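Local coordinates for protein DOA1 (PDB 3ODT) that probably binds ubiquitin through its WD40 beta-propeller and takes part in regulating the turnover of F-box proteins, at residues A[23-27]-A[280-284]; A[60-64]-A[76-80]; A[123-127]-A[137-141]; A[161-167]-A[182-187]; A[224-230]-A[241-247]. All blocks are in the same frame, centred on the assembly; numbering follows the deposited sequence.

Contact 1 of 5, residues A[23-27]-A[280-284]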
# COMPACT_ATOMS: atom_id res chain seq x y z
N ASP A 23 6.88 2.72 -1.73
CA ASP A 23 5.51 2.98 -1.32
C ASP A 23 5.13 4.43 -1.60
O ASP A 23 5.95 5.34 -1.46
CB ASP A 23 5.31 2.62 0.15
CG ASP A 23 3.86 2.15 0.45
OD1 ASP A 23 3.05 1.99 -0.49
OD2 ASP A 23 3.56 1.91 1.64
N VAL A 24 3.88 4.61 -2.04
CA VAL A 24 3.30 5.91 -2.36
C VAL A 24 1.92 6.05 -1.72
O VAL A 24 1.20 5.05 -1.55
CB VAL A 24 3.21 6.13 -3.89
CG1 VAL A 24 4.60 6.03 -4.52
CG2 VAL A 24 2.29 5.11 -4.54
N VAL A 25 1.53 7.28 -1.41
CA VAL A 25 0.24 7.54 -0.82
C VAL A 25 -0.30 8.87 -1.33
O VAL A 25 0.44 9.86 -1.46
CB VAL A 25 0.31 7.48 0.75
CG1 VAL A 25 1.21 8.58 1.34
CG2 VAL A 25 -1.07 7.53 1.37
N ALA A 26 -1.61 8.92 -1.58
CA ALA A 26 -2.31 10.15 -1.83
C ALA A 26 -2.54 10.89 -0.51
O ALA A 26 -2.98 10.31 0.50
CB ALA A 26 -3.65 9.85 -2.47
N VAL A 27 -2.25 12.17 -0.52
CA VAL A 27 -2.56 13.01 0.62
C VAL A 27 -3.85 13.76 0.28
O VAL A 27 -4.83 13.74 1.04
CB VAL A 27 -1.41 13.95 0.91
CG1 VAL A 27 -1.83 15.02 1.91
CG2 VAL A 27 -0.21 13.14 1.43
N ILE A 280 -4.08 7.73 -10.56
CA ILE A 280 -3.30 6.63 -10.01
C ILE A 280 -1.85 7.06 -9.79
O ILE A 280 -1.24 7.63 -10.69
CB ILE A 280 -3.34 5.38 -10.92
CG1 ILE A 280 -4.77 4.83 -10.99
CG2 ILE A 280 -2.40 4.33 -10.38
CD1 ILE A 280 -4.98 3.78 -12.06
N ILE A 281 -1.35 6.84 -8.58
CA ILE A 281 0.04 7.13 -8.22
C ILE A 281 0.80 5.81 -8.23
O ILE A 281 0.29 4.80 -7.75
CB ILE A 281 0.15 7.72 -6.81
CG1 ILE A 281 -0.88 8.83 -6.59
CG2 ILE A 281 1.56 8.20 -6.57
CD1 ILE A 281 -1.18 9.14 -5.13
N VAL A 282 2.01 5.83 -8.79
CA VAL A 282 2.81 4.64 -9.01
C VAL A 282 4.25 4.85 -8.55
O VAL A 282 4.89 5.84 -8.91
CB VAL A 282 2.84 4.25 -10.51
CG1 VAL A 282 3.57 2.93 -10.71
CG2 VAL A 282 1.44 4.18 -11.08
N GLY A 283 4.75 3.94 -7.72
CA GLY A 283 6.15 3.94 -7.32
C GLY A 283 6.86 2.73 -7.90
O GLY A 283 6.41 1.60 -7.75
N SER A 284 8.03 2.95 -8.51
CA SER A 284 8.71 1.89 -9.24
C SER A 284 10.23 1.84 -9.01
O SER A 284 10.85 2.74 -8.38
CB SER A 284 8.37 1.96 -10.73
OG SER A 284 8.51 3.26 -11.22

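Contact 2 of 5, residues A[60-64]-A[76-80]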
# COMPACT_ATOMS: atom_id res chain seq x y z
N GLY A 60 18.20 4.42 6.95
CA GLY A 60 17.57 3.14 6.70
C GLY A 60 16.60 3.17 5.53
O GLY A 60 15.95 4.18 5.28
N PHE A 61 16.48 2.04 4.86
CA PHE A 61 15.56 1.89 3.76
C PHE A 61 14.16 2.13 4.30
O PHE A 61 13.81 1.64 5.40
CB PHE A 61 15.62 0.48 3.19
CG PHE A 61 16.94 0.09 2.62
CD1 PHE A 61 17.93 1.02 2.36
CD2 PHE A 61 17.19 -1.25 2.35
CE1 PHE A 61 19.15 0.62 1.83
CE2 PHE A 61 18.41 -1.65 1.82
CZ PHE A 61 19.39 -0.71 1.56
N LEU A 62 13.36 2.87 3.55
CA LEU A 62 11.95 3.06 3.87
C LEU A 62 11.12 2.26 2.86
O LEU A 62 11.33 2.37 1.63
CB LEU A 62 11.58 4.54 3.87
CG LEU A 62 12.29 5.41 4.89
CD1 LEU A 62 11.86 6.85 4.77
CD2 LEU A 62 12.00 4.87 6.29
N ASN A 63 10.21 1.46 3.40
CA ASN A 63 9.42 0.49 2.65
C ASN A 63 7.92 0.69 2.68
O ASN A 63 7.20 0.12 1.87
CB ASN A 63 9.77 -0.91 3.10
CG ASN A 63 11.19 -1.30 2.70
OD1 ASN A 63 11.57 -1.10 1.55
ND2 ASN A 63 11.97 -1.82 3.65
N SER A 64 7.45 1.52 3.61
CA SER A 64 6.02 1.72 3.79
C SER A 64 5.73 3.17 4.19
O SER A 64 6.53 3.84 4.88
CB SER A 64 5.49 0.73 4.82
OG SER A 64 6.17 0.85 6.04
N PHE A 76 5.74 6.50 8.27
CA PHE A 76 6.61 5.76 7.39
C PHE A 76 7.49 4.80 8.21
O PHE A 76 7.80 5.04 9.38
CB PHE A 76 7.47 6.72 6.55
CG PHE A 76 8.17 7.77 7.35
CD1 PHE A 76 7.54 8.96 7.66
CD2 PHE A 76 9.46 7.56 7.81
CE1 PHE A 76 8.17 9.90 8.42
CE2 PHE A 76 10.10 8.55 8.55
CZ PHE A 76 9.45 9.71 8.84
N GLY A 77 7.87 3.71 7.59
CA GLY A 77 8.70 2.73 8.25
C GLY A 77 9.49 1.90 7.26
O GLY A 77 9.29 1.97 6.05
N GLY A 78 10.42 1.14 7.81
CA GLY A 78 11.24 0.28 6.98
C GLY A 78 12.20 -0.53 7.80
O GLY A 78 11.86 -1.04 8.90
N LYS A 79 13.44 -0.62 7.30
CA LYS A 79 14.39 -1.60 7.81
C LYS A 79 14.79 -1.33 9.25
O LYS A 79 15.19 -2.25 9.96
CB LYS A 79 15.63 -1.70 6.91
CG LYS A 79 15.44 -2.67 5.73
CD LYS A 79 15.22 -4.15 6.20
CE LYS A 79 16.52 -4.88 6.49
NZ LYS A 79 17.34 -5.04 5.25
N ASP A 80 14.75 -0.09 9.71
CA ASP A 80 15.23 0.15 11.07
C ASP A 80 14.22 -0.24 12.16
O ASP A 80 14.50 -0.09 13.34
CB ASP A 80 15.81 1.56 11.23
CG ASP A 80 14.77 2.59 11.52
OD1 ASP A 80 15.14 3.78 11.65
OD2 ASP A 80 13.60 2.22 11.61

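Contact 3 of 5, residues A[123-127]-A[137-141]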
# COMPACT_ATOMS: atom_id res chain seq x y z
N ASP A 123 8.97 -9.11 11.07
CA ASP A 123 9.07 -9.74 12.40
C ASP A 123 7.93 -10.75 12.64
O ASP A 123 7.85 -11.37 13.69
CB ASP A 123 9.18 -8.73 13.55
CG ASP A 123 7.92 -7.96 13.81
OD1 ASP A 123 6.86 -8.29 13.25
OD2 ASP A 123 8.00 -7.00 14.62
N LYS A 124 7.09 -10.92 11.64
CA LYS A 124 6.00 -11.93 11.58
C LYS A 124 4.76 -11.51 12.34
O LYS A 124 3.90 -12.30 12.54
CB LYS A 124 6.46 -13.32 12.02
CG LYS A 124 7.73 -13.75 11.36
CD LYS A 124 8.12 -15.19 11.81
CE LYS A 124 9.48 -15.54 11.21
NZ LYS A 124 10.18 -16.55 12.03
N THR A 125 4.72 -10.23 12.69
CA THR A 125 3.54 -9.66 13.32
C THR A 125 2.95 -8.51 12.52
O THR A 125 3.60 -7.95 11.63
CB THR A 125 3.87 -9.10 14.74
OG1 THR A 125 4.54 -7.83 14.62
CG2 THR A 125 4.71 -10.07 15.55
N ALA A 126 1.70 -8.18 12.83
CA ALA A 126 1.14 -6.87 12.51
C ALA A 126 0.88 -6.23 13.85
O ALA A 126 0.68 -6.94 14.86
CB ALA A 126 -0.14 -6.99 11.73
N LYS A 127 0.87 -4.90 13.88
CA LYS A 127 0.62 -4.20 15.12
C LYS A 127 -0.42 -3.14 14.85
O LYS A 127 -0.45 -2.50 13.79
CB LYS A 127 1.91 -3.59 15.68
CG LYS A 127 2.81 -4.66 16.36
CD LYS A 127 4.18 -4.14 16.77
CE LYS A 127 4.94 -5.16 17.62
NZ LYS A 127 4.93 -6.57 17.15
N ASN A 137 -0.92 -6.45 19.52
CA ASN A 137 0.12 -7.17 18.81
C ASN A 137 -0.50 -8.42 18.18
O ASN A 137 -0.97 -9.32 18.89
CB ASN A 137 1.22 -7.57 19.80
CG ASN A 137 2.36 -8.27 19.12
OD1 ASN A 137 2.69 -7.97 17.98
ND2 ASN A 137 2.94 -9.25 19.80
N LEU A 138 -0.52 -8.48 16.86
CA LEU A 138 -1.12 -9.59 16.13
C LEU A 138 -0.02 -10.58 15.77
O LEU A 138 0.63 -10.48 14.74
CB LEU A 138 -1.80 -9.07 14.86
CG LEU A 138 -2.77 -7.89 15.01
CD1 LEU A 138 -3.55 -7.63 13.74
CD2 LEU A 138 -3.74 -8.07 16.16
N GLN A 139 0.15 -11.54 16.67
CA GLN A 139 1.22 -12.52 16.64
C GLN A 139 0.59 -13.91 16.45
O GLN A 139 -0.13 -14.40 17.32
CB GLN A 139 2.02 -12.43 17.96
CG GLN A 139 3.37 -13.18 17.96
CD GLN A 139 4.29 -12.73 19.12
OE1 GLN A 139 4.72 -11.57 19.18
NE2 GLN A 139 4.60 -13.66 20.03
N ALA A 140 0.86 -14.51 15.29
CA ALA A 140 0.32 -15.82 14.94
C ALA A 140 0.96 -16.38 13.67
O ALA A 140 1.24 -17.57 13.59
CB ALA A 140 -1.19 -15.73 14.78
N HIS A 141 1.19 -15.51 12.68
CA HIS A 141 1.77 -15.95 11.42
C HIS A 141 3.17 -16.54 11.64
O HIS A 141 3.89 -16.13 12.54
CB HIS A 141 1.90 -14.80 10.42
CG HIS A 141 0.61 -14.43 9.77
ND1 HIS A 141 -0.02 -15.25 8.85
CD2 HIS A 141 -0.15 -13.31 9.86
CE1 HIS A 141 -1.13 -14.65 8.44
NE2 HIS A 141 -1.22 -13.48 9.03

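Contact 4 of 5, residues A[161-167]-A[182-187]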
# COMPACT_ATOMS: atom_id res chain seq x y z
N ALA A 161 -1.85 -10.53 5.79
CA ALA A 161 -1.38 -11.35 4.69
C ALA A 161 0.07 -11.70 4.93
O ALA A 161 0.89 -10.83 5.28
CB ALA A 161 -1.46 -10.57 3.40
N SER A 162 0.43 -12.96 4.69
CA SER A 162 1.75 -13.45 5.07
C SER A 162 2.46 -14.33 4.05
O SER A 162 1.85 -15.01 3.22
CB SER A 162 1.62 -14.17 6.43
OG SER A 162 2.79 -14.81 6.86
N ALA A 163 3.79 -14.35 4.16
CA ALA A 163 4.63 -15.28 3.44
C ALA A 163 4.36 -16.73 3.84
O ALA A 163 4.83 -17.65 3.16
CB ALA A 163 6.13 -14.94 3.68
N ASP A 164 3.59 -16.93 4.92
CA ASP A 164 3.24 -18.30 5.30
C ASP A 164 2.07 -18.85 4.46
O ASP A 164 1.60 -19.94 4.68
CB ASP A 164 3.00 -18.44 6.82
CG ASP A 164 1.71 -17.77 7.30
OD1 ASP A 164 0.88 -17.32 6.49
OD2 ASP A 164 1.53 -17.68 8.53
N LYS A 165 1.68 -18.08 3.45
CA LYS A 165 0.68 -18.47 2.44
C LYS A 165 -0.76 -18.38 2.96
O LYS A 165 -1.66 -18.94 2.37
CB LYS A 165 0.98 -19.84 1.83
CG LYS A 165 2.40 -19.96 1.34
CD LYS A 165 2.64 -21.26 0.59
CE LYS A 165 2.61 -22.44 1.55
NZ LYS A 165 2.85 -23.78 0.87
N THR A 166 -0.95 -17.65 4.05
CA THR A 166 -2.29 -17.49 4.62
C THR A 166 -2.64 -16.02 4.80
O THR A 166 -1.76 -15.14 4.86
CB THR A 166 -2.47 -18.18 5.99
OG1 THR A 166 -1.79 -17.41 7.00
CG2 THR A 166 -1.99 -19.65 5.98
N ILE A 167 -3.95 -15.79 4.88
CA ILE A 167 -4.57 -14.52 5.27
C ILE A 167 -5.26 -14.82 6.59
O ILE A 167 -5.90 -15.86 6.71
CB ILE A 167 -5.58 -14.05 4.20
CG1 ILE A 167 -4.81 -13.74 2.91
CG2 ILE A 167 -6.31 -12.81 4.66
CD1 ILE A 167 -5.48 -14.22 1.69
N ILE A 182 -6.53 -19.70 -0.34
CA ILE A 182 -6.66 -18.62 -1.32
C ILE A 182 -5.46 -18.59 -2.26
O ILE A 182 -5.63 -18.52 -3.48
CB ILE A 182 -6.83 -17.26 -0.63
CG1 ILE A 182 -7.93 -17.36 0.42
CG2 ILE A 182 -7.14 -16.17 -1.66
CD1 ILE A 182 -9.27 -17.77 -0.13
N HIS A 183 -4.26 -18.63 -1.69
CA HIS A 183 -3.04 -18.69 -2.48
C HIS A 183 -2.16 -19.79 -1.94
O HIS A 183 -2.11 -20.00 -0.73
CB HIS A 183 -2.28 -17.39 -2.37
CG HIS A 183 -3.01 -16.21 -2.92
ND1 HIS A 183 -3.65 -15.29 -2.11
CD2 HIS A 183 -3.21 -15.79 -4.19
CE1 HIS A 183 -4.19 -14.34 -2.86
NE2 HIS A 183 -3.95 -14.64 -4.13
N ASN A 184 -1.43 -20.46 -2.83
CA ASN A 184 -0.43 -21.44 -2.43
C ASN A 184 0.98 -20.85 -2.54
O ASN A 184 1.92 -21.54 -2.93
CB ASN A 184 -0.54 -22.70 -3.29
CG ASN A 184 0.25 -23.87 -2.72
OD1 ASN A 184 0.43 -23.97 -1.50
ND2 ASN A 184 0.71 -24.75 -3.59
N ASP A 185 1.10 -19.58 -2.18
CA ASP A 185 2.34 -18.85 -2.28
C ASP A 185 2.21 -17.65 -1.35
O ASP A 185 1.16 -17.43 -0.74
CB ASP A 185 2.59 -18.38 -3.71
CG ASP A 185 4.08 -18.19 -4.05
OD1 ASP A 185 4.93 -17.97 -3.15
OD2 ASP A 185 4.38 -18.18 -5.27
N VAL A 186 3.29 -16.91 -1.23
CA VAL A 186 3.37 -15.74 -0.37
C VAL A 186 2.24 -14.78 -0.70
O VAL A 186 2.03 -14.45 -1.87
CB VAL A 186 4.71 -15.05 -0.63
CG1 VAL A 186 4.75 -13.69 0.05
CG2 VAL A 186 5.90 -15.97 -0.25
N VAL A 187 1.49 -14.34 0.31
CA VAL A 187 0.44 -13.32 0.10
C VAL A 187 1.04 -11.95 0.38
O VAL A 187 1.64 -11.74 1.44
CB VAL A 187 -0.80 -13.57 0.97
CG1 VAL A 187 -1.94 -12.72 0.48
CG2 VAL A 187 -1.19 -15.03 0.88

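Contact 5 of 5, residues A[224-230]-A[241-247]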
# COMPACT_ATOMS: atom_id res chain seq x y z
N HIS A 224 -1.15 -11.01 -14.52
CA HIS A 224 0.22 -10.65 -14.15
C HIS A 224 1.15 -11.83 -14.40
O HIS A 224 0.80 -12.98 -14.14
CB HIS A 224 0.32 -10.24 -12.70
CG HIS A 224 -0.04 -8.82 -12.44
ND1 HIS A 224 0.77 -7.78 -12.83
CD2 HIS A 224 -1.10 -8.27 -11.81
CE1 HIS A 224 0.21 -6.64 -12.46
NE2 HIS A 224 -0.91 -6.91 -11.82
N GLU A 225 2.34 -11.52 -14.90
CA GLU A 225 3.27 -12.56 -15.31
C GLU A 225 4.32 -12.86 -14.27
O GLU A 225 5.16 -13.76 -14.46
CB GLU A 225 3.97 -12.19 -16.62
CG GLU A 225 2.99 -11.81 -17.72
CD GLU A 225 3.60 -10.89 -18.75
OE1 GLU A 225 3.83 -9.69 -18.43
OE2 GLU A 225 3.85 -11.36 -19.88
N SER A 226 4.28 -12.12 -13.16
CA SER A 226 5.19 -12.34 -12.05
C SER A 226 4.47 -12.09 -10.74
O SER A 226 3.24 -12.21 -10.66
CB SER A 226 6.41 -11.43 -12.17
OG SER A 226 7.50 -11.93 -11.42
N PHE A 227 5.22 -11.74 -9.71
CA PHE A 227 4.64 -11.43 -8.42
C PHE A 227 3.74 -10.20 -8.50
O PHE A 227 4.05 -9.21 -9.20
CB PHE A 227 5.72 -11.12 -7.38
CG PHE A 227 6.81 -12.11 -7.33
CD1 PHE A 227 6.57 -13.44 -7.57
CD2 PHE A 227 8.09 -11.70 -7.11
CE1 PHE A 227 7.58 -14.36 -7.53
CE2 PHE A 227 9.12 -12.62 -7.08
CZ PHE A 227 8.86 -13.94 -7.29
N VAL A 228 2.65 -10.23 -7.73
CA VAL A 228 1.80 -9.06 -7.58
C VAL A 228 2.09 -8.45 -6.22
O VAL A 228 1.91 -9.10 -5.19
CB VAL A 228 0.31 -9.38 -7.75
CG1 VAL A 228 -0.48 -8.09 -7.82
CG2 VAL A 228 0.06 -10.24 -8.98
N TYR A 229 2.56 -7.19 -6.21
CA TYR A 229 3.01 -6.56 -4.97
C TYR A 229 1.98 -5.69 -4.27
O TYR A 229 2.04 -5.53 -3.06
CB TYR A 229 4.22 -5.68 -5.26
CG TYR A 229 5.45 -6.42 -5.74
CD1 TYR A 229 5.88 -7.59 -5.12
CD2 TYR A 229 6.18 -5.96 -6.81
CE1 TYR A 229 7.00 -8.26 -5.55
CE2 TYR A 229 7.34 -6.61 -7.22
CZ TYR A 229 7.72 -7.77 -6.60
OH TYR A 229 8.84 -8.41 -7.01
N CYS A 230 1.04 -5.10 -5.03
CA CYS A 230 0.17 -4.10 -4.42
C CYS A 230 -1.14 -4.11 -5.17
O CYS A 230 -1.14 -4.34 -6.38
CB CYS A 230 0.82 -2.71 -4.53
SG CYS A 230 -0.08 -1.42 -3.61
N SER A 241 -3.74 -2.83 -9.71
CA SER A 241 -2.68 -3.69 -9.21
C SER A 241 -1.37 -3.37 -9.90
O SER A 241 -1.35 -2.75 -10.97
CB SER A 241 -3.02 -5.16 -9.48
OG SER A 241 -3.07 -5.46 -10.88
N CYS A 242 -0.27 -3.81 -9.30
CA CYS A 242 1.03 -3.68 -9.92
C CYS A 242 1.97 -4.74 -9.42
O CYS A 242 1.76 -5.35 -8.36
CB CYS A 242 1.62 -2.29 -9.64
SG CYS A 242 2.10 -1.98 -7.93
N GLY A 243 3.04 -4.98 -10.17
CA GLY A 243 4.00 -5.96 -9.72
C GLY A 243 5.28 -6.09 -10.53
O GLY A 243 5.77 -5.17 -11.19
N GLU A 244 5.82 -7.28 -10.42
CA GLU A 244 7.15 -7.59 -10.86
C GLU A 244 7.26 -7.70 -12.39
O GLU A 244 8.35 -7.63 -12.95
CB GLU A 244 7.59 -8.87 -10.13
CG GLU A 244 9.03 -9.33 -10.40
CD GLU A 244 10.07 -8.24 -10.19
OE1 GLU A 244 10.00 -7.50 -9.19
OE2 GLU A 244 11.00 -8.16 -11.03
N ASP A 245 6.12 -7.82 -13.07
CA ASP A 245 6.10 -7.89 -14.54
C ASP A 245 6.09 -6.54 -15.24
O ASP A 245 5.84 -6.46 -16.44
CB ASP A 245 4.95 -8.74 -15.02
CG ASP A 245 3.59 -8.10 -14.76
OD1 ASP A 245 3.57 -6.99 -14.19
OD2 ASP A 245 2.56 -8.71 -15.20
N ARG A 246 6.43 -5.49 -14.49
CA ARG A 246 6.59 -4.12 -15.00
C ARG A 246 5.27 -3.45 -15.32
O ARG A 246 5.26 -2.40 -15.97
CB ARG A 246 7.52 -4.06 -16.22
CG ARG A 246 8.78 -4.90 -16.07
CD ARG A 246 9.80 -4.60 -17.15
NE ARG A 246 9.44 -5.07 -18.49
CZ ARG A 246 9.12 -4.28 -19.52
NH1 ARG A 246 9.03 -2.96 -19.37
NH2 ARG A 246 8.86 -4.82 -20.70
N THR A 247 4.17 -4.02 -14.85
CA THR A 247 2.87 -3.49 -15.21
C THR A 247 2.08 -2.93 -14.01
O THR A 247 2.20 -3.38 -12.86
CB THR A 247 1.96 -4.51 -15.95
OG1 THR A 247 1.49 -5.53 -15.06
CG2 THR A 247 2.67 -5.10 -17.19

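Contact 1 of 5, residues A[23-27]-A[280-284]
Val-24 and Ile-281 meet across the seam between two neighbouring blades of the WD40 propeller, where two nearly antiparallel strands pack without a single hydrogen bond between them. Their side chains slide past each other in opposite directions, and CB of Val-24 lies 3.8 Å from CG2 of Ile-281. The two methyls of Val-24 share the work. CG2 rests on CG2 and the carbonyl oxygen of Ile-281, while CG1, anti to the carbonyl carbon (chi1 -59°), reaches along the partner strand to Gly-283. At its other end Ile-281 places CD1 against Ala-26, with 3.7 Å between CD1 of Ile-281 and CB of Ala-26.

Around this first shell, polar bonds join strand 21-26 to strand 269-274 of the other blade: Ser-271 OG bonds to both Val-24 N and Asp-23 OD1, and Asp-273 OD2 receives Ala-26 N. Strand 280-284 belongs to the blade that strand 9-14 completes, the usual ring closure of a WD40 propeller, and strand 21-26 opens the next blade. CG1 of Val-24 lies over the bare backbone of Gly-283, 3.8 Å from its CA.

Contact 2 of 5, residues A[60-64]-A[76-80]
A classic beta bulge ties Asn-63 and Ser-64 to Gly-77: both backbone nitrogens point at one carbonyl oxygen, and the register slips by a residue. The bond from Asn-63 N to Gly-77 O is 2.9 Å long and lies in the carbonyl plane, whereas the one from Ser-64 N to Gly-77 O, at 3.1 Å, comes in tilted 27° from it. Gly-77 N answers with a bond to Ser-64 O, and beyond the bulge Lys-79 N closes on Phe-61 O at 3.0 Å. Gly-78 passes close to this last carbonyl, its CA making a CA-H...O contact of 3.3 Å with O of Phe-61.

These strands, 62-68 and 73-78, form the inner hairpin of a propeller blade, and the bulge lies at one end of it. On one flank Leu-62 crosses Phe-76 obliquely, CD1 of the leucine 3.9 Å from CD2 of the ring, where Val-35 and Val-41 of the preceding blade also pack. Ser-64 OG, placed between its own backbone N and carbonyl carbon (chi1 57°), bonds from there to Val-107 O, and Asn-63 ND2 bonds to Asn-106 OD1. Farther out, CG of Lys-79 lies 4.1 Å from CB of Phe-61, the two side chains running alongside each other.

Contact 3 of 5, residues A[123-127]-A[137-141]
Two torsions bring Lys-127 and Asn-137 together. The lysine chain runs extended until its last torsion, where chi4 of 45° swings NZ back over the strand pair; Asn-137 holds CG opposite its own nitrogen (chi1 -178°), which carries OD1 to the same place. The side chains lie alongside each other, and NZ of Lys-127 bonds to OD1 of Asn-137 at 2.8 Å, coming from above the carbonyl plane, 49° out of it. The same NZ bonds to OG1 of Thr-125 at 2.9 Å. That hydroxyl gives its own proton to OD1 of Asp-123, 2.7 Å from OG1 of Thr-125, while ND2 of Asn-137 continues the chain to Gln-139 OE1. An unbroken polar line therefore crosses the hairpin on this face. A methionine in place of Lys-127 would probably leave Asn-137 OD1 without its cation and Thr-125 OG1 without its donor, so that the amide could turn.

On the reverse face CB of Ala-126 touches CD1 of Leu-138 at 4.0 Å. Between the faces these two residues exchange backbone bonds as a hydrogen-bonded antiparallel pair, the shorter running from Leu-138 N to Ala-126 O at 2.8 Å. Asp-123 OD1 also takes Thr-125 N, making an Asx turn, and its OD2 binds His-103 ND1, the Asp-His pairing characteristic of a WD40 blade, whose outer hairpin is formed here by strands 125-130 and 133-139.

Contact 4 of 5, residues A[161-167]-A[182-187]
Among the polar contacts of 161-167 with 182-187, one sound hydrogen bond crosses between the segments: Val-187 N reaches Ser-162 O at 3.0 Å. It comes from above the carbonyl plane, 52° out of it, while Lys-165 N reaches the same oxygen from the opposite face in closing the type I turn. A weak bond joins Lys-165 NZ to Asn-184 OD1 at 3.4 Å, the two side chains lying side by side. The lysine's aliphatic part does more: CG rests 3.5 Å from the carbonyl oxygen of Asp-185.

This is a seam between neighbouring blades of the WD40 propeller, with the tight turn of one blade facing the loop that leads into strand 187-194, the innermost of the next. The turn is well braced. Ser-162 OG accepts Asp-164 N, an ST turn, and Asp-164 OD1 takes both N and OG1 of Thr-166, the first an Asx turn; Asp-164 OD2 holds His-141 ND1.

The apolar contacts centre on Val-187. With CG1 set opposite its backbone N (chi1 -167°), that methyl lies 3.7 Å from CB of Ala-161 and 3.9 Å from CG1 of Ile-167, whose chain it meets at about a right angle. CD1 of Ile-167 goes on to lie 4.1 Å from CB of Ile-182. At the other end, Val-186 CG1 presses on CA of Ala-163 at 3.7 Å, and Trp-146 touches both side chains.

Contact 5 of 5, residues A[224-230]-A[241-247]
OD2 of Asp-245 is gripped from several directions: by Glu-225 N at 2.8 Å, by the ring of His-224, and by Arg-249 NH2 in a salt bridge. The histidine offers ND1 to both carboxylate oxygens in weak bonds, 3.1 Å from ND1 to OD2 of Asp-245, with ring and carboxylate planes 41° apart. At the far edge of the ring, in its plane, NE2 of His-224 meets OG of Ser-241 at 2.8 Å, and that hydroxyl also bonds to Trp-251 NE1. Asp, His, Ser and Trp together form the structural tetrad of a WD40 blade. Asp-245 OD1 additionally takes OG1 of Thr-247 at 2.7 Å, and Thr-247 N completes an Asx turn. An alanine at Asp-245 is likely to leave the imidazole tied through Ser-241 alone among these bonds, and Glu-225 N and Arg-249 short of an acceptor.

The hairpin carries a classic beta bulge, in which Tyr-229 N meets Cys-242 O at 2.9 Å and the bond from Cys-230 N to that oxygen is weak. Glu-244, its CG opposite the backbone N (chi1 -177°), brings OE1 to the tyrosine's rim in a bond of 2.6 Å from Tyr-229 OH. Glu-225 OE1 lies 3.6 Å from OD2 of Asp-245, like charges that Arg-249, also in a long, weak ion pair with Glu-225, probably offsets, so the tetrad's carboxylate would be expected to stay ionised beside its histidine.

In the fold
Seven four-stranded antiparallel sheets make the propeller, and the five contacts sample its ring. Contact 1 joins segments whose nearest ends are 253 residues apart, bringing the last blade against the first, and contacts 2 to 5 follow in chain order inside the loop it closes. Contacts 2, 3 and 5 each lie within a blade hairpin; contacts 1 and 4 bridge neighbouring blades. Contact 1 touches contact 2 where Asp-23 meets Ser-64, their centres about 16 Å apart. Contacts 3 and 4, centres about 14 Å apart, meet through His-141, whereas contacts 3 and 5 are about 25 Å apart between centres. Hairpins build the blades and packing joins neighbours, while strand 9-14, pairing with 289-293, closes the ring of a probable ubiquitin-binding domain.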